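L-lysine 6-monooxygenase involved in desferrioxamine biosynthesis (Erwinia amylovora CFBP1430, PDB 5O8P) probably catalyses the FAD- and NADPH-dependent N-hydroxylation of cadaverine, a step in making the siderophore desferrioxamine. Local coordinates at residues E31-V36 against V405-I410; A63-L68 against K101-Y106; S76-M81 against G85-F90. All coordinates share one frame; numbering follows the deposited sequence.

Interaction 1 (E31-V36 against V405-I410); sequences EGLNGV and VLLREI
L33 packs on L407 and I410 of helix 399-410, giving one methyl branch to each. CD2 of L33 meets CD2 of L407 at 3.6 Å, and CD1 of L33 meets CG2 of I410, also at 3.6 Å. The forked end of the leucine therefore spans the interval between residues about one helical turn apart, and its side chain crosses each of the other two at roughly a right angle. With CG of L33 anti to the backbone N (chi1 -173°), CD1 and CD2 are placed against I410 and L407. I410 answers with its short branch, the CG2 methyl, while L407 starts out across the line of approach and comes nearer through its terminal methyl. Even at the closest pair of residues the backbones stay well apart: the CA atoms of L33 and I410 are 8.7 Å from each other, and hydrocarbon bridges the difference.

This buried patch is small, 102 Å² in all, but it belongs to a larger core. L33 also rests on S27, D10 and F11, and L407 packs on L23 and L26 of helix 18-27. The outer side is looser. E31 and N34 have exposed side chains, and on the helix the partly exposed R408 makes a salt bridge with E414. Backbone pairing of N34 with D10 and of V36 with G13 leads the chain from this turn into strand 35-38.

Taken together, strand 8-14, helix 18-27 and strand 35-38 form the beta-alpha-beta unit of a Rossmann-type FAD-binding domain, and L33, in the connection between that helix and the second strand, is one of the places where the late helix 399-410 packs against it, together with L23 and L26.

Interaction 2 (A63-L68 against K101-Y106); sequences ADLVTL and KEYNQY
The phenol of Y106 reaches from helix 100-113 to the backbone of the facing loop, where L65 N donates to Y106 OH over 3.0 Å, at an N-H...O angle of 164°. The same hydroxyl is hydrogen-bonded to the carbonyl oxygen of Y75, so it links two separate pieces of backbone in a buried setting.

A second set of polar bonds shapes the loop itself. D64 OD1 takes two amides: V66 N comes from above the carboxylate plane, closing an Asx turn, and toward T67 N, at 2.7 Å, OD1 uses its syn lone pair. D64 OD2 accepts from T67 OG1, also at 2.7 Å, and has another partner in L77 N. With both oxygens engaged, the carboxylate is held against rotation.

Van der Waals contact fills in around the tyrosine. L65 approaches from the opposite direction, its CD1 making an apolar contact 3.6 Å from Y106 CZ, and CB of D64 comes within 3.3 Å of Y106 OH. Y103 takes a lesser share, its OH 4.4 Å from L65 CD2.

L65 and V66 lean on C25 of helix 18-27, while Y106 packs against L77 and meets the F80 ring edge-to-face on helix 77-83. Y103 is edge-to-face with W46 and touches L396, both FAD-binding residues, so helix 100-113 touches both residues of the cofactor pocket and helix 77-83.

Interaction 3 (S76-M81 against G85-F90); sequences SLLNFM and GKLYSF
M81 and F90 meet at the centre of this contact, and the methionine is worth tracing outward from its backbone. Its CB lies 4.0 Å from CD1 of L87. CG comes next, wedged between two residues: F90 CB is 3.6 Å away and K86 CG 3.7 Å. SD then runs beside the aliphatic part of K86, 3.7 Å from its CD, and also makes an oblique Met-aromatic contact with F90. CE, at the tip, sits over one face of the F90 ring, 3.8 Å from the centroid and 23° off the normal, a CH-pi contact displaced toward the rim. Bends at chi2 (68°) and chi3 (77°) fold the thioether back so that its methyl lands on the ring.

Other apolar side chains pack around the pair. L78 CD2 touches both L87 CD1, at 3.7 Å, and the CE2 side of F90, while L77 CD1 reaches F90 CZ. F61 meets F90 edge-to-face, and Y287 of the third subunit packs on both M81 and F90. K86 carries its ammonium group past the sulfur to a salt bridge with E102.

Backbone bonds set the turn. K86 N donates to M81 O at 3.1 Å, almost in line with the carbonyl, and G85 N adds a weak bond to the same oxygen. At the start of the first helix S76 is the N-cap, its OG accepting from N79 N. Between the subunits, L78 packs on L78 of the second subunit and Y88 OH is hydrogen-bonded to T244 OG1 of that subunit.

With its positive phi, G85 ends helix 77-83 in a Schellman motif and K86 sits at the N-cap position of helix 87-93: a tight alpha-alpha turn whose two short helices close over a shared apolar core at a subunit interface.

From the N terminus, the chain passes through 31-36 between the helix and the second strand of the first beta-alpha-beta unit, and interaction 1 is not closed until 405-410, near the C-terminal end, so it ties the opening of the FAD-binding domain to its last helix. Within that long loop lies interaction 2, joining 63-68 to 101-106, and within that one lies interaction 3, the short hairpin of 76-81 and 85-90. All three nest; none cross. Interactions 2 and 3 touch directly, helix 77-83 packing on helix 100-113, and both reach the third subunit. Interaction 1 stands apart, its centre about 21 Å from that of interaction 2.

Interaction 1 (E31-V36 against V405-I410)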
loop_
_atom_site.group_PDB
_atom_site.type_symbol
_atom_site.label_atom_id
_atom_site.label_comp_id
_atom_site.label_asym_id
_atom_site.label_seq_id
_atom_site.Cartn_x
_atom_site.Cartn_y
_atom_site.Cartn_z
ATOM N N GLU B 31 29.382 -32.278 8.062
ATOM C CA GLU B 31 30.240 -33.409 8.435
ATOM C C GLU B 31 31.687 -33.160 8.018
ATOM O O GLU B 31 31.945 -32.714 6.908
ATOM C CB GLU B 31 29.738 -34.711 7.787
ATOM C CG GLU B 31 28.392 -35.206 8.340
ATOM C CD GLU B 31 28.506 -36.023 9.635
ATOM O OE1 GLU B 31 29.563 -35.978 10.313
ATOM O OE2 GLU B 31 27.527 -36.721 9.985
ATOM N N GLY B 32 32.615 -33.476 8.913
ATOM C CA GLY B 32 34.051 -33.323 8.652
ATOM C C GLY B 32 34.504 -31.883 8.462
ATOM O O GLY B 32 35.409 -31.611 7.667
ATOM N N LEU B 33 33.862 -30.964 9.172
ATOM C CA LEU B 33 34.261 -29.574 9.168
ATOM C C LEU B 33 34.441 -29.137 10.603
ATOM O O LEU B 33 33.473 -29.062 11.345
ATOM C CB LEU B 33 33.200 -28.719 8.475
ATOM C CG LEU B 33 33.575 -27.265 8.248
ATOM C CD1 LEU B 33 34.859 -27.117 7.443
ATOM C CD2 LEU B 33 32.422 -26.585 7.528
ATOM N N ASN B 34 35.685 -28.891 10.991
ATOM C CA ASN B 34 36.019 -28.380 12.319
ATOM C C ASN B 34 36.429 -26.934 12.165
ATOM O O ASN B 34 37.517 -26.624 11.657
ATOM C CB ASN B 34 37.127 -29.218 12.955
ATOM C CG ASN B 34 36.677 -30.632 13.246
ATOM O OD1 ASN B 34 37.485 -31.554 13.261
ATOM N ND2 ASN B 34 35.380 -30.816 13.466
ATOM N N GLY B 35 35.508 -26.054 12.561
ATOM C CA GLY B 35 35.695 -24.617 12.474
ATOM C C GLY B 35 35.398 -23.960 13.808
ATOM O O GLY B 35 34.655 -24.488 14.627
ATOM N N VAL B 36 36.010 -22.813 14.024
ATOM C CA VAL B 36 35.805 -22.069 15.242
ATOM C C VAL B 36 35.824 -20.573 14.925
ATOM O O VAL B 36 36.474 -20.135 13.963
ATOM C CB VAL B 36 36.865 -22.458 16.297
ATOM C CG1 VAL B 36 38.230 -21.892 15.953
ATOM C CG2 VAL B 36 36.451 -22.040 17.694
ATOM N N VAL B 405 29.679 -20.069 -0.856
ATOM C CA VAL B 405 30.868 -20.245 -1.728
ATOM C C VAL B 405 32.125 -20.391 -0.868
ATOM O O VAL B 405 33.087 -21.047 -1.274
ATOM C CB VAL B 405 31.047 -19.166 -2.870
ATOM C CG1 VAL B 405 29.731 -18.495 -3.265
ATOM C CG2 VAL B 405 32.090 -18.112 -2.542
ATOM N N LEU B 406 32.125 -19.763 0.306
ATOM C CA LEU B 406 33.197 -19.968 1.256
ATOM C C LEU B 406 33.215 -21.419 1.660
ATOM O O LEU B 406 34.272 -22.048 1.621
ATOM C CB LEU B 406 33.030 -19.087 2.492
ATOM C CG LEU B 406 33.236 -17.589 2.325
ATOM C CD1 LEU B 406 33.002 -16.920 3.672
ATOM C CD2 LEU B 406 34.606 -17.275 1.770
ATOM N N LEU B 407 32.054 -21.963 2.022
ATOM C CA LEU B 407 31.991 -23.376 2.406
ATOM C C LEU B 407 32.405 -24.302 1.276
ATOM O O LEU B 407 33.006 -25.331 1.525
ATOM C CB LEU B 407 30.617 -23.753 2.979
ATOM C CG LEU B 407 30.433 -23.246 4.415
ATOM C CD1 LEU B 407 29.019 -23.449 4.918
ATOM C CD2 LEU B 407 31.418 -23.917 5.364
ATOM N N ARG B 408 32.121 -23.931 0.034
ATOM C CA ARG B 408 32.554 -24.724 -1.129
ATOM C C ARG B 408 34.083 -24.742 -1.280
ATOM O O ARG B 408 34.667 -25.767 -1.637
ATOM C CB ARG B 408 31.891 -24.212 -2.412
ATOM C CG ARG B 408 32.026 -25.139 -3.608
ATOM C CD ARG B 408 31.173 -24.626 -4.760
ATOM N NE ARG B 408 31.713 -23.361 -5.277
ATOM C CZ ARG B 408 31.025 -22.403 -5.909
ATOM N NH1 ARG B 408 29.708 -22.506 -6.100
ATOM N NH2 ARG B 408 31.669 -21.309 -6.315
ATOM N N GLU B 409 34.730 -23.619 -1.010
ATOM C CA GLU B 409 36.188 -23.557 -1.078
ATOM C C GLU B 409 36.840 -24.286 0.096
ATOM O O GLU B 409 37.756 -25.086 -0.090
ATOM C CB GLU B 409 36.658 -22.115 -1.115
ATOM C CG GLU B 409 36.417 -21.406 -2.439
ATOM C CD GLU B 409 37.241 -21.953 -3.595
ATOM O OE1 GLU B 409 38.277 -22.632 -3.355
ATOM O OE2 GLU B 409 36.833 -21.700 -4.743
ATOM N N ILE B 410 36.347 -23.998 1.299
ATOM C CA ILE B 410 36.834 -24.617 2.526
ATOM C C ILE B 410 36.735 -26.134 2.450
ATOM O O ILE B 410 37.739 -26.818 2.584
ATOM C CB ILE B 410 36.072 -24.094 3.757
ATOM C CG1 ILE B 410 36.467 -22.642 4.046
ATOM C CG2 ILE B 410 36.339 -24.970 4.981
ATOM C CD1 ILE B 410 35.469 -21.905 4.915
#

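Interaction 2 (A63-L68 against K101-Y106)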
loop_
_atom_site.group_PDB
_atom_site.type_symbol
_atom_site.label_atom_id
_atom_site.label_comp_id
_atom_site.label_asym_id
_atom_site.label_seq_id
_atom_site.Cartn_x
_atom_site.Cartn_y
_atom_site.Cartn_z
ATOM N N ALA B 63 16.287 -13.138 4.536
ATOM C CA ALA B 63 17.696 -12.780 4.728
ATOM C C ALA B 63 17.998 -12.741 6.228
ATOM O O ALA B 63 18.248 -11.691 6.831
ATOM C CB ALA B 63 18.024 -11.454 4.065
ATOM N N ASP B 64 17.951 -13.935 6.800
ATOM C CA ASP B 64 18.334 -14.209 8.161
ATOM C C ASP B 64 19.722 -14.877 8.058
ATOM O O ASP B 64 20.453 -14.612 7.110
ATOM C CB ASP B 64 17.254 -15.080 8.844
ATOM C CG ASP B 64 17.057 -16.462 8.178
ATOM O OD1 ASP B 64 17.837 -16.855 7.286
ATOM O OD2 ASP B 64 16.099 -17.169 8.548
ATOM N N LEU B 65 20.091 -15.744 8.996
ATOM C CA LEU B 65 21.456 -16.267 9.033
ATOM C C LEU B 65 21.700 -17.408 8.039
ATOM O O LEU B 65 22.845 -17.640 7.622
ATOM C CB LEU B 65 21.780 -16.706 10.460
ATOM C CG LEU B 65 21.734 -15.574 11.501
ATOM C CD1 LEU B 65 21.578 -16.105 12.918
ATOM C CD2 LEU B 65 22.988 -14.715 11.388
ATOM N N VAL B 66 20.613 -18.075 7.636
ATOM C CA VAL B 66 20.664 -19.391 6.983
ATOM C C VAL B 66 19.672 -19.665 5.838
ATOM O O VAL B 66 20.023 -20.377 4.894
ATOM C CB VAL B 66 20.477 -20.513 8.031
ATOM C CG1 VAL B 66 21.644 -20.527 9.010
ATOM C CG2 VAL B 66 19.168 -20.374 8.791
ATOM N N THR B 67 18.450 -19.127 5.918
ATOM C CA THR B 67 17.349 -19.498 5.013
ATOM C C THR B 67 17.674 -19.458 3.501
ATOM O O THR B 67 17.189 -20.307 2.766
ATOM C CB THR B 67 16.061 -18.683 5.323
ATOM O OG1 THR B 67 15.575 -18.995 6.632
ATOM C CG2 THR B 67 14.944 -19.004 4.376
ATOM N N LEU B 68 18.484 -18.516 3.020
ATOM C CA LEU B 68 18.763 -18.455 1.570
ATOM C C LEU B 68 19.731 -19.529 1.101
ATOM O O LEU B 68 19.896 -19.734 -0.092
ATOM C CB LEU B 68 19.240 -17.063 1.132
ATOM C CG LEU B 68 18.189 -15.939 1.266
ATOM C CD1 LEU B 68 18.742 -14.601 0.822
ATOM C CD2 LEU B 68 16.896 -16.238 0.532
ATOM N N LYS B 101 15.413 -4.642 16.952
ATOM C CA LYS B 101 15.437 -5.237 18.272
ATOM C C LYS B 101 15.185 -6.739 18.198
ATOM O O LYS B 101 15.835 -7.501 18.904
ATOM C CB LYS B 101 14.442 -4.551 19.212
ATOM C CG LYS B 101 14.198 -5.294 20.519
ATOM C CD LYS B 101 13.765 -4.373 21.645
ATOM C CE LYS B 101 14.980 -3.820 22.368
ATOM N NZ LYS B 101 14.609 -2.752 23.335
ATOM N N GLU B 102 14.260 -7.162 17.349
ATOM C CA GLU B 102 13.962 -8.577 17.220
ATOM C C GLU B 102 15.093 -9.316 16.496
ATOM O O GLU B 102 15.419 -10.435 16.856
ATOM C CB GLU B 102 12.619 -8.786 16.526
ATOM C CG GLU B 102 12.134 -10.227 16.551
ATOM C CD GLU B 102 10.625 -10.361 16.449
ATOM O OE1 GLU B 102 9.986 -9.653 15.643
ATOM O OE2 GLU B 102 10.077 -11.209 17.182
ATOM N N TYR B 103 15.706 -8.696 15.494
ATOM C CA TYR B 103 16.797 -9.342 14.771
ATOM C C TYR B 103 17.942 -9.580 15.717
ATOM O O TYR B 103 18.585 -10.635 15.678
ATOM C CB TYR B 103 17.272 -8.485 13.607
ATOM C CG TYR B 103 18.434 -9.061 12.814
ATOM C CD1 TYR B 103 18.259 -10.118 11.933
ATOM C CD2 TYR B 103 19.698 -8.527 12.928
ATOM C CE1 TYR B 103 19.319 -10.626 11.192
ATOM C CE2 TYR B 103 20.767 -9.029 12.190
ATOM C CZ TYR B 103 20.572 -10.072 11.330
ATOM O OH TYR B 103 21.638 -10.562 10.612
ATOM N N ASN B 104 18.179 -8.593 16.576
ATOM C CA ASN B 104 19.241 -8.674 17.568
ATOM C C ASN B 104 18.953 -9.792 18.551
ATOM O O ASN B 104 19.838 -10.583 18.836
ATOM C CB ASN B 104 19.410 -7.336 18.298
ATOM C CG ASN B 104 20.657 -7.289 19.168
ATOM O OD1 ASN B 104 21.761 -7.612 18.708
ATOM N ND2 ASN B 104 20.490 -6.879 20.425
ATOM N N GLN B 105 17.720 -9.866 19.051
ATOM C CA GLN B 105 17.299 -10.966 19.923
ATOM C C GLN B 105 17.470 -12.331 19.254
ATOM O O GLN B 105 17.922 -13.287 19.894
ATOM C CB GLN B 105 15.834 -10.805 20.320
ATOM C CG GLN B 105 15.564 -9.749 21.371
ATOM C CD GLN B 105 14.084 -9.537 21.614
ATOM O OE1 GLN B 105 13.227 -10.235 21.066
ATOM N NE2 GLN B 105 13.774 -8.558 22.425
ATOM N N TYR B 106 17.099 -12.407 17.978
ATOM C CA TYR B 106 17.257 -13.624 17.175
ATOM C C TYR B 106 18.732 -14.025 16.999
ATOM O O TYR B 106 19.085 -15.179 17.221
ATOM C CB TYR B 106 16.512 -13.478 15.824
ATOM C CG TYR B 106 17.041 -14.298 14.663
ATOM C CD1 TYR B 106 16.874 -15.672 14.633
ATOM C CD2 TYR B 106 17.680 -13.692 13.577
ATOM C CE1 TYR B 106 17.356 -16.440 13.579
ATOM C CE2 TYR B 106 18.171 -14.439 12.511
ATOM C CZ TYR B 106 18.008 -15.821 12.509
ATOM O OH TYR B 106 18.496 -16.582 11.454
#

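Interaction 3 (S76-M81 against G85-F90)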
loop_
_atom_site.group_PDB
_atom_site.type_symbol
_atom_site.label_atom_id
_atom_site.label_comp_id
_atom_site.label_asym_id
_atom_site.label_seq_id
_atom_site.Cartn_x
_atom_site.Cartn_y
_atom_site.Cartn_z
ATOM N N SER B 76 17.060 -20.761 11.525
ATOM C CA SER B 76 16.215 -19.843 10.753
ATOM C C SER B 76 15.455 -18.915 11.678
ATOM O O SER B 76 15.182 -19.251 12.828
ATOM C CB SER B 76 15.219 -20.610 9.875
ATOM O OG SER B 76 14.140 -21.101 10.652
ATOM N N LEU B 77 15.110 -17.747 11.156
ATOM C CA LEU B 77 14.260 -16.781 11.860
ATOM C C LEU B 77 12.879 -17.373 12.171
ATOM O O LEU B 77 12.337 -17.134 13.243
ATOM C CB LEU B 77 14.149 -15.493 11.041
ATOM C CG LEU B 77 13.366 -14.285 11.537
ATOM C CD1 LEU B 77 11.870 -14.403 11.269
ATOM C CD2 LEU B 77 13.660 -14.029 13.001
ATOM N N LEU B 78 12.326 -18.142 11.239
ATOM C CA LEU B 78 11.036 -18.801 11.453
ATOM C C LEU B 78 11.113 -19.850 12.550
ATOM O O LEU B 78 10.187 -19.985 13.345
ATOM C CB LEU B 78 10.501 -19.413 10.150
ATOM C CG LEU B 78 9.958 -18.386 9.156
ATOM C CD1 LEU B 78 9.573 -19.078 7.868
ATOM C CD2 LEU B 78 8.757 -17.642 9.722
ATOM N N ASN B 79 12.214 -20.585 12.618
ATOM C CA ASN B 79 12.367 -21.564 13.700
ATOM C C ASN B 79 12.541 -20.882 15.049
ATOM O O ASN B 79 12.013 -21.360 16.050
ATOM C CB ASN B 79 13.526 -22.528 13.459
ATOM C CG ASN B 79 13.413 -23.777 14.309
ATOM O OD1 ASN B 79 12.319 -24.345 14.454
ATOM N ND2 ASN B 79 14.535 -24.216 14.878
ATOM N N PHE B 80 13.276 -19.771 15.064
ATOM C CA PHE B 80 13.437 -18.948 16.268
ATOM C C PHE B 80 12.073 -18.540 16.801
ATOM O O PHE B 80 11.770 -18.653 17.976
ATOM C CB PHE B 80 14.308 -17.716 15.956
ATOM C CG PHE B 80 14.134 -16.572 16.911
ATOM C CD1 PHE B 80 13.156 -15.626 16.715
ATOM C CD2 PHE B 80 14.967 -16.432 17.994
ATOM C CE1 PHE B 80 12.999 -14.575 17.605
ATOM C CE2 PHE B 80 14.840 -15.376 18.869
ATOM C CZ PHE B 80 13.863 -14.439 18.671
ATOM N N MET B 81 11.252 -18.069 15.889
ATOM C CA MET B 81 9.938 -17.578 16.226
ATOM C C MET B 81 9.120 -18.735 16.815
ATOM O O MET B 81 8.357 -18.539 17.749
ATOM C CB MET B 81 9.289 -16.962 14.976
ATOM C CG MET B 81 8.549 -15.677 15.215
ATOM S SD MET B 81 9.580 -14.270 15.663
ATOM C CE MET B 81 10.275 -13.832 14.090
ATOM N N GLY B 85 7.808 -19.477 20.810
ATOM C CA GLY B 85 6.392 -19.742 21.034
ATOM C C GLY B 85 5.493 -18.610 20.567
ATOM O O GLY B 85 4.383 -18.465 21.082
ATOM N N LYS B 86 5.959 -17.847 19.573
ATOM C CA LYS B 86 5.257 -16.680 19.032
ATOM C C LYS B 86 5.071 -16.688 17.501
ATOM O O LYS B 86 4.738 -15.650 16.911
ATOM C CB LYS B 86 6.038 -15.419 19.409
ATOM C CG LYS B 86 7.355 -15.246 18.656
ATOM C CD LYS B 86 8.079 -13.983 19.068
ATOM C CE LYS B 86 7.462 -12.727 18.463
ATOM N NZ LYS B 86 8.156 -11.512 18.976
ATOM N N LEU B 87 5.292 -17.822 16.845
ATOM C CA LEU B 87 5.271 -17.855 15.383
ATOM C C LEU B 87 3.912 -17.439 14.848
ATOM O O LEU B 87 3.840 -16.812 13.797
ATOM C CB LEU B 87 5.658 -19.232 14.841
ATOM C CG LEU B 87 5.602 -19.448 13.325
ATOM C CD1 LEU B 87 6.510 -18.508 12.547
ATOM C CD2 LEU B 87 5.958 -20.895 13.015
ATOM N N TYR B 88 2.839 -17.770 15.564
ATOM C CA TYR B 88 1.514 -17.411 15.095
ATOM C C TYR B 88 1.298 -15.906 15.154
ATOM O O TYR B 88 0.594 -15.340 14.314
ATOM C CB TYR B 88 0.402 -18.154 15.845
ATOM C CG TYR B 88 -0.802 -18.337 14.965
ATOM C CD1 TYR B 88 -0.897 -19.427 14.099
ATOM C CD2 TYR B 88 -1.826 -17.383 14.938
ATOM C CE1 TYR B 88 -1.980 -19.570 13.245
ATOM C CE2 TYR B 88 -2.918 -17.517 14.087
ATOM C CZ TYR B 88 -2.992 -18.613 13.239
ATOM O OH TYR B 88 -4.072 -18.766 12.393
ATOM N N SER B 89 1.908 -15.255 16.138
ATOM C CA SER B 89 1.839 -13.803 16.228
ATOM C C SER B 89 2.563 -13.160 15.061
ATOM O O SER B 89 2.061 -12.227 14.452
ATOM C CB SER B 89 2.428 -13.309 17.528
ATOM O OG SER B 89 2.310 -11.903 17.569
ATOM N N PHE B 90 3.746 -13.673 14.760
ATOM C CA PHE B 90 4.526 -13.229 13.601
ATOM C C PHE B 90 3.773 -13.423 12.262
ATOM O O PHE B 90 3.935 -12.618 11.328
ATOM C CB PHE B 90 5.860 -13.971 13.571
ATOM C CG PHE B 90 6.766 -13.521 12.482
ATOM C CD1 PHE B 90 7.444 -12.325 12.595
ATOM C CD2 PHE B 90 6.924 -14.273 11.328
ATOM C CE1 PHE B 90 8.279 -11.883 11.583
ATOM C CE2 PHE B 90 7.758 -13.836 10.308
ATOM C CZ PHE B 90 8.440 -12.641 10.439
#